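Local coordinates for sugar ABC transporter substrate-binding protein (Treponema pallidum subsp. pallidum, PDB 5U2P), which probably binds a small solute, perhaps a sugar, in the periplasm and hands it to an ABC transporter for uptake, though its ligand is not established, at residues S187-T198 / I373-N384; Y72-L80 / V89-L99. All coordinates share one frame; numbering follows the deposited sequence.

Contact 1: residues S187-T198 / I373-N384. With EDO (1,2-ethanediol), chain E.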
loop_
_atom_site.group_PDB
_atom_site.type_symbol
_atom_site.label_atom_id
_atom_site.label_comp_id
_atom_site.label_asym_id
_atom_site.label_seq_id
_atom_site.Cartn_x
_atom_site.Cartn_y
_atom_site.Cartn_z
ATOM N N SER A 187 -3.850 9.488 -8.878
ATOM C CA SER A 187 -2.998 8.607 -9.691
ATOM C C SER A 187 -3.767 7.861 -10.779
ATOM O O SER A 187 -4.996 7.796 -10.770
ATOM C CB SER A 187 -2.259 7.613 -8.788
ATOM O OG SER A 187 -3.114 7.083 -7.793
ATOM N N PHE A 188 -3.020 7.377 -11.772
ATOM C CA PHE A 188 -3.550 6.486 -12.797
ATOM C C PHE A 188 -2.778 5.180 -12.687
ATOM O O PHE A 188 -1.622 5.182 -12.276
ATOM C CB PHE A 188 -3.399 7.060 -14.226
ATOM C CG PHE A 188 -4.174 8.329 -14.470
ATOM C CD1 PHE A 188 -3.654 9.326 -15.277
ATOM C CD2 PHE A 188 -5.417 8.513 -13.907
ATOM C CE1 PHE A 188 -4.357 10.499 -15.501
ATOM C CE2 PHE A 188 -6.130 9.682 -14.124
ATOM C CZ PHE A 188 -5.594 10.675 -14.924
ATOM N N PRO A 189 -3.411 4.054 -13.029
ATOM C CA PRO A 189 -4.840 3.919 -13.280
ATOM C C PRO A 189 -5.548 4.026 -11.940
ATOM O O PRO A 189 -4.859 4.088 -10.910
ATOM C CB PRO A 189 -4.972 2.522 -13.890
ATOM C CG PRO A 189 -3.815 1.765 -13.322
ATOM C CD PRO A 189 -2.709 2.760 -13.104
ATOM N N HIS A 190 -6.871 4.071 -11.954
ATOM C CA HIS A 190 -7.617 4.064 -10.705
ATOM C C HIS A 190 -7.336 2.789 -9.900
ATOM O O HIS A 190 -7.027 1.744 -10.454
ATOM C CB HIS A 190 -9.118 4.188 -10.975
ATOM C CG HIS A 190 -9.907 4.291 -9.716
ATOM N ND1 HIS A 190 -10.492 3.197 -9.115
ATOM C CD2 HIS A 190 -10.128 5.341 -8.892
ATOM C CE1 HIS A 190 -11.065 3.577 -7.985
ATOM N NE2 HIS A 190 -10.853 4.874 -7.825
ATOM N N THR A 191 -7.456 2.898 -8.578
ATOM C CA THR A 191 -7.271 1.795 -7.650
ATOM C C THR A 191 -7.844 0.440 -8.069
ATOM O O THR A 191 -7.220 -0.589 -7.867
ATOM C CB THR A 191 -7.934 2.170 -6.290
ATOM O OG1 THR A 191 -7.620 3.536 -5.952
ATOM C CG2 THR A 191 -7.491 1.239 -5.199
ATOM N N LEU A 192 -9.076 0.438 -8.573
ATOM C CA LEU A 192 -9.732 -0.795 -8.982
ATOM C C LEU A 192 -8.950 -1.513 -10.072
ATOM O O LEU A 192 -8.618 -2.705 -9.949
ATOM C CB LEU A 192 -11.161 -0.504 -9.476
ATOM C CG LEU A 192 -11.935 -1.680 -10.065
ATOM C CD1 LEU A 192 -12.059 -2.733 -9.025
ATOM C CD2 LEU A 192 -13.309 -1.228 -10.525
ATOM N N LEU A 193 -8.643 -0.796 -11.142
ATOM C CA LEU A 193 -7.897 -1.415 -12.229
ATOM C C LEU A 193 -6.450 -1.684 -11.797
ATOM O O LEU A 193 -5.857 -2.702 -12.178
ATOM C CB LEU A 193 -7.937 -0.539 -13.482
ATOM C CG LEU A 193 -7.420 -1.183 -14.764
ATOM C CD1 LEU A 193 -8.168 -2.489 -15.059
ATOM C CD2 LEU A 193 -7.561 -0.201 -15.925
ATOM N N ALA A 194 -5.882 -0.785 -10.998
ATOM C CA ALA A 194 -4.525 -0.981 -10.471
ATOM C C ALA A 194 -4.416 -2.290 -9.691
ATOM O O ALA A 194 -3.462 -3.055 -9.858
ATOM C CB ALA A 194 -4.122 0.187 -9.597
ATOM N N ASP A 195 -5.385 -2.526 -8.811
ATOM C CA ASP A 195 -5.423 -3.753 -8.033
ATOM C C ASP A 195 -5.414 -4.975 -8.955
ATOM O O ASP A 195 -4.584 -5.886 -8.817
ATOM C CB ASP A 195 -6.662 -3.750 -7.130
ATOM C CG ASP A 195 -6.810 -5.019 -6.328
ATOM O OD1 ASP A 195 -6.149 -5.124 -5.266
ATOM O OD2 ASP A 195 -7.595 -5.904 -6.750
ATOM N N ALA A 196 -6.309 -4.977 -9.935
ATOM C CA ALA A 196 -6.465 -6.138 -10.788
ATOM C C ALA A 196 -5.255 -6.378 -11.681
ATOM O O ALA A 196 -4.821 -7.522 -11.826
ATOM C CB ALA A 196 -7.721 -5.983 -11.617
ATOM N N ILE A 197 -4.705 -5.316 -12.270
ATOM C CA ILE A 197 -3.513 -5.440 -13.105
ATOM C C ILE A 197 -2.368 -6.000 -12.260
ATOM O O ILE A 197 -1.592 -6.854 -12.714
ATOM C CB ILE A 197 -3.098 -4.080 -13.724
ATOM C CG1 ILE A 197 -4.115 -3.644 -14.786
ATOM C CG2 ILE A 197 -1.683 -4.154 -14.341
ATOM C CD1 ILE A 197 -3.933 -2.223 -15.286
ATOM N N THR A 198 -2.268 -5.508 -11.035
ATOM C CA THR A 198 -1.149 -5.870 -10.178
ATOM C C THR A 198 -1.236 -7.362 -9.854
ATOM O O THR A 198 -0.219 -8.086 -9.879
ATOM C CB THR A 198 -1.129 -5.002 -8.883
ATOM O OG1 THR A 198 -0.881 -3.635 -9.241
ATOM C CG2 THR A 198 -0.020 -5.464 -7.926
ATOM N N ILE A 373 1.211 -7.323 -2.054
ATOM C CA ILE A 373 2.162 -6.696 -2.951
ATOM C C ILE A 373 1.723 -5.293 -3.270
ATOM O O ILE A 373 0.553 -4.950 -3.099
ATOM C CB ILE A 373 2.348 -7.507 -4.245
ATOM C CG1 ILE A 373 1.018 -7.670 -5.002
ATOM C CG2 ILE A 373 2.927 -8.845 -3.879
ATOM C CD1 ILE A 373 1.192 -8.395 -6.382
ATOM N N GLN A 374 2.664 -4.456 -3.679
ATOM C CA GLN A 374 2.337 -3.060 -3.934
ATOM C C GLN A 374 1.606 -2.852 -5.264
ATOM O O GLN A 374 2.110 -3.211 -6.352
ATOM C CB GLN A 374 3.593 -2.194 -3.902
ATOM C CG GLN A 374 3.264 -0.724 -4.162
ATOM C CD GLN A 374 4.216 0.244 -3.518
ATOM O OE1 GLN A 374 4.376 0.259 -2.292
ATOM N NE2 GLN A 374 4.846 1.078 -4.340
ATOM N N ALA A 375 0.424 -2.247 -5.171
ATOM C CA ALA A 375 -0.351 -1.867 -6.338
ATOM C C ALA A 375 0.375 -0.829 -7.177
ATOM O O ALA A 375 1.016 0.078 -6.648
ATOM C CB ALA A 375 -1.730 -1.325 -5.922
ATOM N N ILE A 376 0.251 -0.943 -8.499
ATOM C CA ILE A 376 1.012 -0.078 -9.388
ATOM C C ILE A 376 0.683 1.416 -9.261
ATOM O O ILE A 376 1.533 2.244 -9.605
ATOM C CB ILE A 376 0.838 -0.502 -10.862
ATOM C CG1 ILE A 376 -0.642 -0.477 -11.263
ATOM C CG2 ILE A 376 1.461 -1.868 -11.090
ATOM C CD1 ILE A 376 -0.903 -0.648 -12.789
ATOM N N ASP A 377 -0.488 1.771 -8.717
ATOM C CA ASP A 377 -0.825 3.190 -8.543
ATOM C C ASP A 377 -0.206 3.786 -7.276
ATOM O O ASP A 377 -0.328 4.980 -7.047
ATOM C CB ASP A 377 -2.360 3.424 -8.542
ATOM C CG ASP A 377 -3.087 2.754 -7.386
ATOM O OD1 ASP A 377 -2.568 1.753 -6.848
ATOM O OD2 ASP A 377 -4.221 3.219 -7.049
ATOM N N ALA A 378 0.451 2.963 -6.464
ATOM C CA ALA A 378 1.017 3.452 -5.201
ATOM C C ALA A 378 2.394 4.074 -5.417
ATOM O O ALA A 378 2.878 4.837 -4.571
ATOM C CB ALA A 378 1.101 2.335 -4.188
ATOM N N TYR A 379 3.019 3.757 -6.552
ATOM C CA TYR A 379 4.359 4.264 -6.863
ATOM C C TYR A 379 4.297 5.769 -7.179
ATOM O O TYR A 379 3.327 6.255 -7.780
ATOM C CB TYR A 379 4.967 3.499 -8.051
ATOM C CG TYR A 379 5.295 2.070 -7.783
ATOM C CD1 TYR A 379 4.340 1.070 -7.921
ATOM C CD2 TYR A 379 6.567 1.706 -7.355
ATOM C CE1 TYR A 379 4.651 -0.251 -7.649
ATOM C CE2 TYR A 379 6.882 0.402 -7.096
ATOM C CZ TYR A 379 5.936 -0.579 -7.256
ATOM O OH TYR A 379 6.271 -1.876 -6.988
ATOM N N ALA A 380 5.344 6.500 -6.799
ATOM C CA ALA A 380 5.419 7.937 -7.071
ATOM C C ALA A 380 5.178 8.256 -8.557
ATOM O O ALA A 380 4.508 9.233 -8.888
ATOM C CB ALA A 380 6.771 8.474 -6.640
ATOM N N GLN A 381 5.699 7.396 -9.426
ATOM C CA GLN A 381 5.629 7.603 -10.875
ATOM C C GLN A 381 4.195 7.605 -11.372
ATOM O O GLN A 381 3.891 8.179 -12.422
ATOM C CB GLN A 381 6.405 6.518 -11.622
ATOM C CG GLN A 381 7.848 6.408 -11.264
ATOM C CD GLN A 381 8.108 5.250 -10.353
ATOM O OE1 GLN A 381 7.635 5.219 -9.209
ATOM N NE2 GLN A 381 8.874 4.285 -10.843
ATOM N N ALA A 382 3.319 6.955 -10.610
ATOM C CA ALA A 382 1.930 6.780 -11.016
ATOM C C ALA A 382 1.091 8.021 -10.720
ATOM O O ALA A 382 -0.007 8.184 -11.255
ATOM C CB ALA A 382 1.323 5.541 -10.320
ATOM N N GLN A 383 1.604 8.890 -9.858
ATOM C CA GLN A 383 0.854 10.062 -9.429
ATOM C C GLN A 383 0.847 11.133 -10.507
ATOM O O GLN A 383 1.826 11.298 -11.231
ATOM C CB GLN A 383 1.444 10.642 -8.135
ATOM C CG GLN A 383 1.889 9.605 -7.087
ATOM C CD GLN A 383 0.761 8.712 -6.607
ATOM O OE1 GLN A 383 -0.293 9.196 -6.200
ATOM N NE2 GLN A 383 0.976 7.401 -6.655
ATOM N N ASN A 384 -0.259 11.858 -10.613
ATOM C CA ASN A 384 -0.278 13.104 -11.365
ATOM C C ASN A 384 0.116 14.258 -10.451
ATOM O O ASN A 384 -0.476 14.444 -9.386
ATOM C CB ASN A 384 -1.647 13.354 -11.971
ATOM C CG ASN A 384 -1.941 12.435 -13.130
ATOM O OD1 ASN A 384 -1.565 12.711 -14.270
ATOM N ND2 ASN A 384 -2.625 11.337 -12.849
HETATM C C1 EDO E . -2.958 2.377 -2.277
HETATM O O1 EDO E . -4.008 1.636 -1.658
HETATM C C2 EDO E . -2.647 1.895 -3.685
HETATM O O2 EDO E . -3.690 1.153 -4.314
HETATM O O HOH W 1 -5.138 5.394 -8.428
HETATM O O HOH W 2 -3.340 5.759 -4.838
HETATM O O HOH W 3 -5.236 3.951 -4.738
#
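T198 and I376 make the direct polar link at the helix side of this contact: the backbone N of I376 donates a hydrogen bond to T198 OG1 at 3.0 Å. That hydroxyl in turn donates to A194 O, so one group both accepts and donates. At the other end the backbone of F188 bonds to A382, N to O, at 3.2 Å and 163°, where S187 and Q383 form a single beta bridge. Q383 NE2 reaches the carbonyls of D377 and Y379.

D377 OD2 accepts a hydrogen bond from water 3, 2.6 Å away, which also meets T191 OG1, while water 1 lies between S187 OG and the same carboxylate oxygen.

Apolar contacts fill the middle. I376 CG1 lies between its backbone N and carbonyl carbon (chi1 58°), which carries CD1 to I197 CG2 and to within 3.8 Å of P189 CG.

Beside the bridge, N384 ND2 lies over one face of the F188 ring, 3.2 Å above its plane and offset toward the rim, the amide turned 72° from the ring.

D377 OD1 accepts from O2 of a 1,2-ethanediol, probably from the crystallisation liquor, which N140 and S138 also hold. Such a polar pocket is consistent with part of a solute-binding cleft.

Contact 2: residues Y72-L80 / V89-L99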
loop_
_atom_site.group_PDB
_atom_site.type_symbol
_atom_site.label_atom_id
_atom_site.label_comp_id
_atom_site.label_asym_id
_atom_site.label_seq_id
_atom_site.Cartn_x
_atom_site.Cartn_y
_atom_site.Cartn_z
ATOM N N TYR A 72 14.775 16.363 3.166
ATOM C CA TYR A 72 15.424 15.160 3.675
ATOM C C TYR A 72 16.085 14.315 2.575
ATOM O O TYR A 72 17.227 13.902 2.738
ATOM C CB TYR A 72 14.438 14.291 4.469
ATOM C CG TYR A 72 15.122 13.074 5.044
ATOM C CD1 TYR A 72 15.061 11.849 4.399
ATOM C CD2 TYR A 72 15.855 13.165 6.216
ATOM C CE1 TYR A 72 15.705 10.741 4.913
ATOM C CE2 TYR A 72 16.500 12.060 6.746
ATOM C CZ TYR A 72 16.435 10.856 6.090
ATOM O OH TYR A 72 17.098 9.769 6.625
ATOM N N PRO A 73 15.377 14.056 1.462
ATOM C CA PRO A 73 16.018 13.222 0.436
ATOM C C PRO A 73 17.284 13.868 -0.122
ATOM O O PRO A 73 18.280 13.179 -0.318
ATOM C CB PRO A 73 14.938 13.092 -0.636
ATOM C CG PRO A 73 13.647 13.333 0.094
ATOM C CD PRO A 73 13.977 14.362 1.125
ATOM N N THR A 74 17.246 15.180 -0.344
ATOM C CA THR A 74 18.423 15.925 -0.787
ATOM C C THR A 74 19.575 15.790 0.207
ATOM O O THR A 74 20.713 15.505 -0.180
ATOM C CB THR A 74 18.104 17.427 -0.966
ATOM O OG1 THR A 74 17.073 17.586 -1.947
ATOM C CG2 THR A 74 19.341 18.196 -1.410
ATOM N N VAL A 75 19.276 16.003 1.487
ATOM C CA VAL A 75 20.292 15.938 2.531
ATOM C C VAL A 75 20.868 14.539 2.680
ATOM O O VAL A 75 22.082 14.381 2.768
ATOM C CB VAL A 75 19.740 16.397 3.893
ATOM C CG1 VAL A 75 20.773 16.183 4.999
ATOM C CG2 VAL A 75 19.362 17.857 3.832
ATOM N N LEU A 76 20.011 13.527 2.733
ATOM C CA LEU A 76 20.496 12.156 2.878
ATOM C C LEU A 76 21.427 11.771 1.718
ATOM O O LEU A 76 22.496 11.196 1.937
ATOM C CB LEU A 76 19.325 11.185 2.954
ATOM C CG LEU A 76 19.669 9.696 2.990
ATOM C CD1 LEU A 76 20.534 9.365 4.181
ATOM C CD2 LEU A 76 18.405 8.868 2.985
ATOM N N HIS A 77 21.021 12.094 0.490
ATOM C CA HIS A 77 21.849 11.809 -0.687
ATOM C C HIS A 77 23.232 12.427 -0.528
ATOM O O HIS A 77 24.254 11.755 -0.704
ATOM C CB HIS A 77 21.204 12.355 -1.964
ATOM C CG HIS A 77 20.196 11.440 -2.585
ATOM N ND1 HIS A 77 18.998 11.128 -1.978
ATOM C CD2 HIS A 77 20.193 10.796 -3.776
ATOM C CE1 HIS A 77 18.305 10.324 -2.764
ATOM N NE2 HIS A 77 19.007 10.103 -3.859
ATOM N N ALA A 78 23.260 13.713 -0.189
ATOM C CA ALA A 78 24.524 14.436 -0.027
ATOM C C ALA A 78 25.418 13.819 1.047
ATOM O O ALA A 78 26.628 13.702 0.862
ATOM C CB ALA A 78 24.263 15.894 0.307
ATOM N N ARG A 79 24.821 13.444 2.179
ATOM C CA ARG A 79 25.582 12.874 3.292
ATOM C C ARG A 79 26.086 11.459 2.986
ATOM O O ARG A 79 27.144 11.068 3.459
ATOM C CB ARG A 79 24.743 12.847 4.576
ATOM C CG ARG A 79 24.199 14.208 5.003
ATOM C CD ARG A 79 25.252 15.051 5.650
ATOM N NE ARG A 79 25.693 14.487 6.921
ATOM C CZ ARG A 79 25.095 14.706 8.087
ATOM N NH1 ARG A 79 25.581 14.145 9.192
ATOM N NH2 ARG A 79 24.018 15.489 8.147
ATOM N N LEU A 80 25.329 10.703 2.199
ATOM C CA LEU A 80 25.782 9.386 1.764
ATOM C C LEU A 80 26.949 9.555 0.784
ATOM O O LEU A 80 27.950 8.844 0.861
ATOM C CB LEU A 80 24.637 8.599 1.116
ATOM C CG LEU A 80 23.568 8.078 2.114
ATOM C CD1 LEU A 80 22.371 7.501 1.387
ATOM C CD2 LEU A 80 24.138 7.046 3.072
ATOM N N VAL A 89 19.854 5.685 9.256
ATOM C CA VAL A 89 19.166 6.729 8.497
ATOM C C VAL A 89 17.761 6.278 8.130
ATOM O O VAL A 89 17.529 5.115 7.769
ATOM C CB VAL A 89 19.978 7.146 7.230
ATOM C CG1 VAL A 89 21.321 7.709 7.648
ATOM C CG2 VAL A 89 20.166 5.977 6.259
ATOM N N GLU A 90 16.813 7.204 8.234
ATOM C CA GLU A 90 15.467 6.970 7.744
ATOM C C GLU A 90 15.475 6.855 6.217
ATOM O O GLU A 90 16.153 7.623 5.532
ATOM C CB GLU A 90 14.502 8.087 8.186
ATOM C CG GLU A 90 13.100 7.836 7.669
ATOM C CD GLU A 90 12.099 8.917 8.000
ATOM O OE1 GLU A 90 12.430 9.846 8.760
ATOM O OE2 GLU A 90 10.962 8.821 7.489
ATOM N N VAL A 91 14.737 5.880 5.698
ATOM C CA VAL A 91 14.592 5.706 4.261
ATOM C C VAL A 91 13.137 5.485 3.912
ATOM O O VAL A 91 12.349 5.039 4.730
ATOM C CB VAL A 91 15.432 4.514 3.720
ATOM C CG1 VAL A 91 16.934 4.785 3.904
ATOM C CG2 VAL A 91 15.028 3.211 4.400
ATOM N N SER A 92 12.798 5.817 2.669
ATOM C CA SER A 92 11.490 5.533 2.110
ATOM C C SER A 92 11.511 4.196 1.378
ATOM O O SER A 92 12.239 4.013 0.399
ATOM C CB SER A 92 11.062 6.651 1.156
ATOM O OG SER A 92 10.814 7.856 1.871
ATOM N N LEU A 93 10.718 3.265 1.883
ATOM C CA LEU A 93 10.538 1.961 1.265
ATOM C C LEU A 93 9.370 2.066 0.295
ATOM O O LEU A 93 8.489 2.892 0.505
ATOM C CB LEU A 93 10.271 0.894 2.334
ATOM C CG LEU A 93 11.460 0.711 3.295
ATOM C CD1 LEU A 93 11.041 -0.023 4.568
ATOM C CD2 LEU A 93 12.618 -0.016 2.619
ATOM N N PRO A 94 9.351 1.235 -0.765
ATOM C CA PRO A 94 10.373 0.225 -1.073
ATOM C C PRO A 94 11.534 0.740 -1.922
ATOM O O PRO A 94 12.554 0.053 -2.037
ATOM C CB PRO A 94 9.580 -0.839 -1.838
ATOM C CG PRO A 94 8.493 -0.068 -2.524
ATOM C CD PRO A 94 8.147 1.083 -1.603
ATOM N N SER A 95 11.410 1.927 -2.504
ATOM C CA SER A 95 12.336 2.307 -3.573
ATOM C C SER A 95 13.607 3.047 -3.130
ATOM O O SER A 95 14.502 3.263 -3.938
ATOM C CB SER A 95 11.590 3.142 -4.612
ATOM O OG SER A 95 10.666 2.325 -5.324
ATOM N N LEU A 96 13.697 3.402 -1.857
ATOM C CA LEU A 96 14.902 3.999 -1.264
ATOM C C LEU A 96 15.385 5.270 -1.965
ATOM O O LEU A 96 16.592 5.495 -2.076
ATOM C CB LEU A 96 16.050 2.987 -1.229
ATOM C CG LEU A 96 15.735 1.638 -0.598
ATOM C CD1 LEU A 96 16.915 0.732 -0.739
ATOM C CD2 LEU A 96 15.370 1.783 0.869
ATOM N N HIS A 97 14.451 6.107 -2.406
ATOM C CA HIS A 97 14.810 7.339 -3.110
ATOM C C HIS A 97 15.755 7.063 -4.293
ATOM O O HIS A 97 16.616 7.887 -4.593
ATOM C CB HIS A 97 15.499 8.337 -2.160
ATOM C CG HIS A 97 14.868 8.468 -0.802
ATOM N ND1 HIS A 97 15.326 7.779 0.306
ATOM C CD2 HIS A 97 13.860 9.258 -0.357
ATOM C CE1 HIS A 97 14.613 8.122 1.363
ATOM N NE2 HIS A 97 13.716 9.019 0.990
ATOM N N ALA A 98 15.616 5.901 -4.929
ATOM C CA ALA A 98 16.446 5.510 -6.080
ATOM C C ALA A 98 17.938 5.355 -5.753
ATOM O O ALA A 98 18.776 5.249 -6.666
ATOM C CB ALA A 98 16.266 6.513 -7.219
ATOM N N LEU A 99 18.270 5.327 -4.465
ATOM C CA LEU A 99 19.634 5.067 -4.009
ATOM C C LEU A 99 20.031 3.612 -4.251
ATOM O O LEU A 99 19.197 2.718 -4.163
ATOM C CB LEU A 99 19.767 5.394 -2.516
ATOM C CG LEU A 99 19.541 6.853 -2.101
ATOM C CD1 LEU A 99 19.380 6.979 -0.576
ATOM C CD2 LEU A 99 20.681 7.725 -2.592
#
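Y72 lays the edge of its ring against the backbone of E90, with E90 O in the ring plane, and its OH donates to that oxygen at 2.6 Å. The bond lies in the carbonyl plane, on a lone pair. With CG anti to the backbone N (chi1 -178°), the phenol extends from the first turn of helix 72-81 to the strand. This is the helix of a beta-alpha-beta crossover: strand 61-67 leads into it and strand 88-92 follows, parallel to 61-67 but with strand 33-39 between them. The axes of the short segments 72-80 and 89-92 pass 10.2 Å apart at 121°.

L76 and L80 pack on V89 and on L99 of the following loop. L76 CD1 meets V89 CB at 3.8 Å while CD2 turns toward V91 and L99; L80 CD1 touches L99 CD1 at 3.6 Å.

H97 bends in beside P73 and L76; its ND1 is buried with no polar partner in the model.

H77 ND1 donates to P73 O at 2.7 Å, while NE2 makes a weak bond to H97 O; if both form, the ring would probably be protonated. Over one face of this imidazole sits L99 CD2, 3.3 Å from the ring centroid in a CH-pi contact.

From the N terminus, the chain first runs through strands 33-39 and 61-67, and contact 2 then closes a short loop: only eight residues separate 72-80 from 89-99. It ties a helix to the five-stranded mixed sheet. Contact 1 spans 174 residues, joining the start of helix 191-214 to the chain leaving strand 372-374, which belongs to the other mixed sheet. The two loops neither nest nor cross, since contact 2 is complete before contact 1 opens. Their centres lie about 23 Å apart, in the two lobes expected of a periplasmic binding protein, yet the segments meet where Q374 OE1 packs 3.9 Å from P94 CD, a point of touch across the lobes.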